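Local coordinates for LIM domain only protein 7 (Homo sapiens, PDB 2EAQ), which probably acts as a multidomain adaptor whose PDZ domain, the fragment crystallised here, is likely to bind C-terminal peptides of partner proteins, at residues R6-Q11 with H80-V85; F19-K24 with S39-S44; I53-T58 with E70-A75. One frame throughout, in Å; residues are numbered along the deposited sequence.

Interaction 1 of 3, residues R6-Q11 with H80-V85; sequences RISINQ and HLVMDV. With NI (nickel (II) ion), chain B.
R6 grips D84 side-on at one end of an antiparallel pairing that joins the first and last strands of the PDZ fold. The arginine CB starts 3.8 Å from D84 OD1. CG, anti to the backbone N (chi1 -175°), packs on the V82 methyl CG1 at 3.5 Å, and CD stays near the same methyl. A bend at chi3 (-79°) then brings NE round to the carboxylate, where NE donates to the syn lone pair of D84 OD1 at 2.8 Å. NH2 completes the two-pronged salt bridge with D84 OD2 at 3.1 Å. The two planes are only 18° apart, and both hydrogen bonds are nearly straight.

Between the two polar ends, I7 pairs with M83 and I9 with L81, each through two reciprocal backbone hydrogen bonds. These four side chains share the inner face of the sheet. There I9 CD1 reaches M83 SD at 3.5 Å and the I7 side chain crosses that of V85 at about a right angle, CD1 against CG2, in a layer to which F19 and I55 also contribute.

At the other end, on the face of R6 and D84, H80 ND1 donates an almost straight bond in its ring plane to N10 OD1 at 2.9 Å. This steadies the imidazole, whose NE2 binds a nickel ion at 2.2 Å beside two waters.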
# COMPACT_ATOMS: atom_id res chain seq x y z
N ARG A 6 -8.22 -3.24 -6.85
CA ARG A 6 -8.23 -3.25 -5.39
C ARG A 6 -7.44 -4.46 -4.97
O ARG A 6 -7.65 -5.54 -5.54
CB ARG A 6 -9.69 -3.32 -4.88
CG ARG A 6 -9.90 -3.24 -3.41
CD ARG A 6 -11.37 -2.83 -3.21
NE ARG A 6 -11.49 -1.38 -3.44
CZ ARG A 6 -12.64 -0.70 -3.53
NH1 ARG A 6 -13.82 -1.33 -3.44
NH2 ARG A 6 -12.63 0.63 -3.69
N ILE A 7 -6.50 -4.34 -4.04
CA ILE A 7 -5.69 -5.48 -3.62
C ILE A 7 -5.81 -5.65 -2.11
O ILE A 7 -5.55 -4.70 -1.37
CB ILE A 7 -4.24 -5.25 -4.01
CG1 ILE A 7 -4.14 -5.07 -5.53
CG2 ILE A 7 -3.36 -6.45 -3.53
CD1 ILE A 7 -2.65 -4.88 -6.04
N SER A 8 -6.21 -6.82 -1.65
CA SER A 8 -6.36 -7.08 -0.24
C SER A 8 -5.14 -7.80 0.30
O SER A 8 -4.72 -8.80 -0.26
CB SER A 8 -7.60 -7.95 -0.05
OG SER A 8 -7.83 -8.02 1.40
N ILE A 9 -4.56 -7.24 1.35
CA ILE A 9 -3.33 -7.78 1.99
C ILE A 9 -3.69 -7.95 3.46
O ILE A 9 -4.34 -7.08 4.05
CB ILE A 9 -2.10 -6.81 1.82
CG1 ILE A 9 -2.07 -6.34 0.36
CG2 ILE A 9 -0.83 -7.54 2.22
CD1 ILE A 9 -0.89 -5.43 0.04
N ASN A 10 -3.30 -9.06 4.06
CA ASN A 10 -3.68 -9.36 5.46
C ASN A 10 -2.58 -10.04 6.21
O ASN A 10 -1.89 -10.88 5.62
CB ASN A 10 -4.90 -10.29 5.50
CG ASN A 10 -6.09 -9.70 4.80
OD1 ASN A 10 -6.85 -8.93 5.38
ND2 ASN A 10 -6.25 -10.01 3.53
N GLN A 11 -2.38 -9.69 7.48
CA GLN A 11 -1.40 -10.39 8.31
C GLN A 11 -1.87 -10.29 9.75
O GLN A 11 -2.91 -9.69 10.01
CB GLN A 11 0.02 -9.82 8.09
CG GLN A 11 0.17 -8.37 8.54
CD GLN A 11 1.53 -7.83 8.37
OE1 GLN A 11 1.92 -6.93 9.16
NE2 GLN A 11 2.26 -8.32 7.47
N HIS A 80 -4.94 -5.45 8.36
CA HIS A 80 -5.73 -5.45 7.12
C HIS A 80 -5.42 -4.23 6.29
O HIS A 80 -5.43 -3.07 6.77
CB HIS A 80 -7.25 -5.42 7.40
CG HIS A 80 -7.74 -6.51 8.29
ND1 HIS A 80 -7.69 -7.85 7.93
CD2 HIS A 80 -8.28 -6.47 9.52
CE1 HIS A 80 -8.15 -8.58 8.93
NE2 HIS A 80 -8.51 -7.76 9.90
N LEU A 81 -5.08 -4.48 5.05
CA LEU A 81 -4.77 -3.41 4.15
C LEU A 81 -5.45 -3.64 2.81
O LEU A 81 -5.02 -4.50 2.06
CB LEU A 81 -3.24 -3.40 4.05
CG LEU A 81 -2.55 -2.28 3.35
CD1 LEU A 81 -2.88 -0.92 3.97
CD2 LEU A 81 -1.05 -2.61 3.45
N VAL A 82 -6.50 -2.89 2.51
CA VAL A 82 -7.23 -2.98 1.24
C VAL A 82 -6.73 -1.76 0.45
O VAL A 82 -7.10 -0.62 0.78
CB VAL A 82 -8.74 -2.95 1.43
CG1 VAL A 82 -9.49 -2.96 0.08
CG2 VAL A 82 -9.20 -4.21 2.16
N MET A 83 -5.94 -2.02 -0.58
CA MET A 83 -5.30 -0.95 -1.35
C MET A 83 -5.92 -0.68 -2.67
O MET A 83 -6.14 -1.64 -3.41
CB MET A 83 -3.83 -1.31 -1.60
CG MET A 83 -3.00 -1.83 -0.36
SD MET A 83 -1.17 -2.02 -0.72
CE MET A 83 -1.15 -0.78 -2.11
N ASP A 84 -6.23 0.56 -2.96
CA ASP A 84 -6.71 0.87 -4.31
C ASP A 84 -5.48 1.34 -5.07
O ASP A 84 -4.80 2.26 -4.58
CB ASP A 84 -7.77 1.97 -4.27
CG ASP A 84 -9.08 1.48 -3.77
OD1 ASP A 84 -9.20 0.27 -3.62
OD2 ASP A 84 -9.97 2.30 -3.57
N VAL A 85 -5.11 0.67 -6.14
CA VAL A 85 -3.96 1.02 -6.93
C VAL A 85 -4.30 1.19 -8.38
O VAL A 85 -5.36 0.77 -8.87
CB VAL A 85 -2.79 -0.05 -6.79
CG1 VAL A 85 -2.51 -0.34 -5.31
CG2 VAL A 85 -3.11 -1.31 -7.52
NI NI B . -9.36 -8.13 11.90
O HOH W 1 -10.60 -6.49 11.88
O HOH W 2 -7.81 -6.98 12.68

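Interaction 2 of 3, residues F19-K24 with S39-S44; sequences FGFTIK and SPAEFS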
# COMPACT_ATOMS: atom_id res chain seq x y z
N PHE A 19 4.07 -5.20 6.05
CA PHE A 19 3.41 -6.01 5.03
C PHE A 19 4.29 -6.51 3.90
O PHE A 19 3.87 -7.38 3.15
CB PHE A 19 2.23 -5.26 4.42
CG PHE A 19 1.05 -5.10 5.34
CD1 PHE A 19 0.07 -6.08 5.43
CD2 PHE A 19 0.91 -3.95 6.11
CE1 PHE A 19 -1.05 -5.91 6.25
CE2 PHE A 19 -0.23 -3.77 6.97
CZ PHE A 19 -1.20 -4.76 7.02
N GLY A 20 5.51 -6.00 3.80
CA GLY A 20 6.37 -6.52 2.74
C GLY A 20 6.58 -5.62 1.58
O GLY A 20 7.16 -6.06 0.60
N PHE A 21 6.17 -4.34 1.63
CA PHE A 21 6.45 -3.48 0.50
C PHE A 21 6.94 -2.13 1.07
O PHE A 21 6.73 -1.82 2.24
CB PHE A 21 5.17 -3.28 -0.36
CG PHE A 21 4.11 -2.48 0.28
CD1 PHE A 21 4.01 -1.13 0.04
CD2 PHE A 21 3.17 -3.07 1.15
CE1 PHE A 21 2.99 -0.39 0.66
CE2 PHE A 21 2.18 -2.33 1.77
CZ PHE A 21 2.11 -1.00 1.51
N THR A 22 7.66 -1.38 0.23
CA THR A 22 8.08 -0.01 0.59
C THR A 22 7.48 0.91 -0.46
O THR A 22 7.13 0.49 -1.58
CB THR A 22 9.58 0.18 0.60
OG1 THR A 22 10.12 -0.09 -0.69
CG2 THR A 22 10.22 -0.77 1.65
N ILE A 23 7.36 2.19 -0.11
CA ILE A 23 6.76 3.19 -0.99
C ILE A 23 7.79 4.11 -1.58
O ILE A 23 8.80 4.47 -0.90
CB ILE A 23 5.75 4.00 -0.17
CG1 ILE A 23 4.58 3.09 0.24
CG2 ILE A 23 5.19 5.20 -1.01
CD1 ILE A 23 3.44 3.78 0.99
N LYS A 24 7.59 4.41 -2.86
CA LYS A 24 8.35 5.40 -3.60
C LYS A 24 7.51 6.66 -3.60
O LYS A 24 6.40 6.71 -4.17
CB LYS A 24 8.59 4.99 -5.05
CG LYS A 24 9.40 6.08 -5.78
CD LYS A 24 9.93 5.58 -7.10
CE LYS A 24 8.93 5.94 -8.18
NZ LYS A 24 9.60 6.19 -9.53
N SER A 39 6.62 -12.26 1.47
CA SER A 39 5.78 -11.41 2.28
C SER A 39 4.31 -11.45 1.94
O SER A 39 3.92 -11.94 0.90
CB SER A 39 6.24 -9.92 2.09
OG SER A 39 5.88 -9.46 0.79
N PRO A 40 3.47 -10.92 2.83
CA PRO A 40 2.02 -10.87 2.55
C PRO A 40 1.78 -10.05 1.26
O PRO A 40 0.88 -10.37 0.43
CB PRO A 40 1.47 -10.13 3.77
CG PRO A 40 2.33 -10.58 4.88
CD PRO A 40 3.74 -10.60 4.24
N ALA A 41 2.54 -8.99 1.03
CA ALA A 41 2.32 -8.17 -0.16
C ALA A 41 2.64 -8.95 -1.43
O ALA A 41 1.94 -8.81 -2.43
CB ALA A 41 3.17 -6.90 -0.05
N GLU A 42 3.64 -9.85 -1.41
CA GLU A 42 3.96 -10.65 -2.57
C GLU A 42 2.84 -11.68 -2.75
O GLU A 42 2.39 -11.89 -3.86
CB GLU A 42 5.33 -11.34 -2.39
CG GLU A 42 5.69 -12.29 -3.48
CD GLU A 42 6.00 -11.66 -4.80
OE1 GLU A 42 5.90 -10.41 -5.01
OE2 GLU A 42 6.38 -12.45 -5.70
N PHE A 43 2.41 -12.28 -1.65
CA PHE A 43 1.34 -13.29 -1.72
C PHE A 43 0.12 -12.64 -2.39
O PHE A 43 -0.53 -13.22 -3.26
CB PHE A 43 0.97 -13.74 -0.28
CG PHE A 43 -0.21 -14.69 -0.23
CD1 PHE A 43 -0.06 -16.06 -0.49
CD2 PHE A 43 -1.48 -14.20 0.00
CE1 PHE A 43 -1.21 -16.89 -0.51
CE2 PHE A 43 -2.62 -15.01 -0.02
CZ PHE A 43 -2.47 -16.36 -0.28
N SER A 44 -0.18 -11.40 -1.99
CA SER A 44 -1.37 -10.69 -2.53
C SER A 44 -1.22 -10.15 -3.92
O SER A 44 -2.18 -9.69 -4.52
CB SER A 44 -1.74 -9.54 -1.62
OG SER A 44 -2.24 -10.04 -0.37
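A41 and F19 are joined by a backbone hydrogen bond that ties the loop that in PDZ domains binds the ligand carboxylate, here the sequence Phe-Gly-Phe, to the short helix 40-43. A41 N donates to F19 O at 3.0 Å, nearly along the C=O axis. This amide belongs to the first helical turn, so the loop carbonyl uses an N-H that has no acceptor within the helix, and the helix start would probably polarise that carbonyl further. G20 N in turn is bound by D18 OD1, a further tie within the loop.

The second polar element is the N-cap. S39 OG, held between the backbone N and the carbonyl carbon (chi1 71°), accepts from E42 N at 3.2 Å and is also hydrogen-bonded to the carbonyl of E36. An alanine here would probably leave E42 N without its side-chain cap and the E36 carbonyl without its hydroxyl partner, making the helix start less firmly anchored.

Van der Waals contacts fill the remainder. F19 O is wedged among carbon atoms, with P40 CD at 3.4 Å and A41 CB at 3.3 Å. G20, with no side chain and a positive phi of 106°, lets its CA come within 3.5 Å of S39 CB. The F19 ring packs on I9 and L81 in the core. The F21 ring likewise reaches L81 and M83, while its CD2 meets the A41 methyl CB obliquely at 4.0 Å.

Interaction 3 of 3, residues I53-T58 with E70-A75; sequences IAINNT and EAMAKA
I55 and T58, the two ends of a type II' beta turn, press against A71 and M72 on the long helix 65-78 of the PDZ fold, the helix that in this family forms one wall of the peptide groove. The tight part is built round the I55 tip. With CG1 between the backbone N and the carbonyl carbon (chi1 56°), the chain extends toward the helix, and its CD1 lies 3.9 Å from A71 CB. The same methyl meets M72 CG at 3.7 Å and M72 SD at 3.7 Å, the two side chains crossing at about a right angle. M72 points its CB past the strand, but bends at chi2 bring its sulfur back to it. I55 also rests on W68 and L81, which makes this the buried side of the contact.

On the partly exposed side T58 and N56 take over. T58 meets the A71 methyl as well: its OG1 stands 3.4 Å from A71 CB, with T58 CB at 3.8 Å from A71 CB. N56 adds one contact with A75, one helical turn beyond A71.

Between the two segments there is neither a hydrogen bond nor a salt bridge. Methyls and a thioether dominate, with the T58 hydroxyl against a methyl, so helix and turn are held by shape and apolar burial rather than by directional polar bonds.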
# COMPACT_ATOMS: atom_id res chain seq x y z
N ILE A 53 -3.41 4.64 -4.61
CA ILE A 53 -4.43 5.65 -4.57
C ILE A 53 -5.06 5.81 -3.22
O ILE A 53 -5.32 6.92 -2.76
CB ILE A 53 -5.52 5.36 -5.65
CG1 ILE A 53 -4.87 5.29 -7.05
CG2 ILE A 53 -6.59 6.46 -5.60
CD1 ILE A 53 -4.06 6.46 -7.44
N ALA A 54 -5.29 4.70 -2.53
CA ALA A 54 -5.89 4.75 -1.20
C ALA A 54 -5.59 3.46 -0.44
O ALA A 54 -5.27 2.46 -1.04
CB ALA A 54 -7.45 4.83 -1.30
N ILE A 55 -5.61 3.54 0.88
CA ILE A 55 -5.57 2.32 1.69
C ILE A 55 -6.74 2.40 2.66
O ILE A 55 -6.97 3.44 3.29
CB ILE A 55 -4.26 2.09 2.44
CG1 ILE A 55 -3.93 3.28 3.33
CG2 ILE A 55 -3.16 1.80 1.47
CD1 ILE A 55 -2.73 3.00 4.30
N ASN A 56 -7.49 1.30 2.77
CA ASN A 56 -8.62 1.25 3.67
C ASN A 56 -9.48 2.51 3.43
O ASN A 56 -9.90 2.74 2.27
CB ASN A 56 -8.08 1.07 5.11
CG ASN A 56 -7.25 -0.20 5.25
OD1 ASN A 56 -6.28 -0.29 6.06
ND2 ASN A 56 -7.65 -1.23 4.51
N ASN A 57 -9.76 3.30 4.43
CA ASN A 57 -10.62 4.49 4.17
C ASN A 57 -9.85 5.78 3.95
O ASN A 57 -10.42 6.87 4.13
CB ASN A 57 -11.54 4.64 5.39
CG ASN A 57 -12.47 3.42 5.54
OD1 ASN A 57 -12.65 2.84 6.64
ND2 ASN A 57 -13.03 3.02 4.42
N THR A 58 -8.59 5.71 3.51
CA THR A 58 -7.76 6.89 3.40
C THR A 58 -7.28 7.04 1.99
O THR A 58 -6.49 6.24 1.49
CB THR A 58 -6.53 6.75 4.33
OG1 THR A 58 -6.97 6.66 5.69
CG2 THR A 58 -5.60 7.92 4.20
N GLU A 70 -0.22 8.00 9.30
CA GLU A 70 -1.02 7.45 10.40
C GLU A 70 -1.90 6.31 9.91
O GLU A 70 -2.06 5.32 10.63
CB GLU A 70 -1.86 8.56 11.05
CG GLU A 70 -0.94 9.51 11.83
CD GLU A 70 -1.59 10.78 12.37
OE1 GLU A 70 -2.71 11.19 12.00
OE2 GLU A 70 -0.89 11.45 13.18
N ALA A 71 -2.47 6.40 8.71
CA ALA A 71 -3.26 5.27 8.18
C ALA A 71 -2.43 4.02 7.92
O ALA A 71 -2.88 2.89 8.20
CB ALA A 71 -3.92 5.69 6.91
N MET A 72 -1.20 4.20 7.47
CA MET A 72 -0.31 3.08 7.26
C MET A 72 0.02 2.41 8.59
O MET A 72 -0.02 1.17 8.72
CB MET A 72 0.98 3.58 6.63
CG MET A 72 0.80 3.80 5.18
SD MET A 72 0.89 2.27 4.03
CE MET A 72 0.52 1.33 4.65
N ALA A 73 0.27 3.19 9.64
CA ALA A 73 0.60 2.59 10.94
C ALA A 73 -0.61 1.86 11.51
O ALA A 73 -0.49 0.81 12.13
CB ALA A 73 1.06 3.70 11.97
N LYS A 74 -1.77 2.44 11.31
CA LYS A 74 -3.00 1.81 11.77
C LYS A 74 -3.25 0.47 11.05
O LYS A 74 -3.65 -0.50 11.67
CB LYS A 74 -4.14 2.79 11.57
CG LYS A 74 -5.49 2.24 12.06
CD LYS A 74 -6.54 3.33 11.98
CE LYS A 74 -7.90 2.82 12.42
NZ LYS A 74 -8.95 3.81 12.04
N ALA A 75 -2.98 0.40 9.75
CA ALA A 75 -3.19 -0.86 9.04
C ALA A 75 -2.24 -1.89 9.60
O ALA A 75 -2.59 -3.06 9.62
CB ALA A 75 -2.92 -0.63 7.51

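In the fold
From the N terminus, strand 2-10 finds its partner only at the end of the chain: interaction 1 closes the longest loop by pairing it with strand 80-88. The other two contacts fall within that span, one after the other and without crossing. Interaction 2 comes first and brings helix 40-43 back to the start of strand 21-26, enclosing the 21-26/29-35 hairpin. Interaction 3 then closes the short loop from the end of strand 51-55 to helix 65-78. S44 OG reaches S8 O, linking interactions 1 and 2, while N56 N and V82 O join interaction 3 to the same sheet. F19 and A75 bring interactions 2 and 3 together across the core.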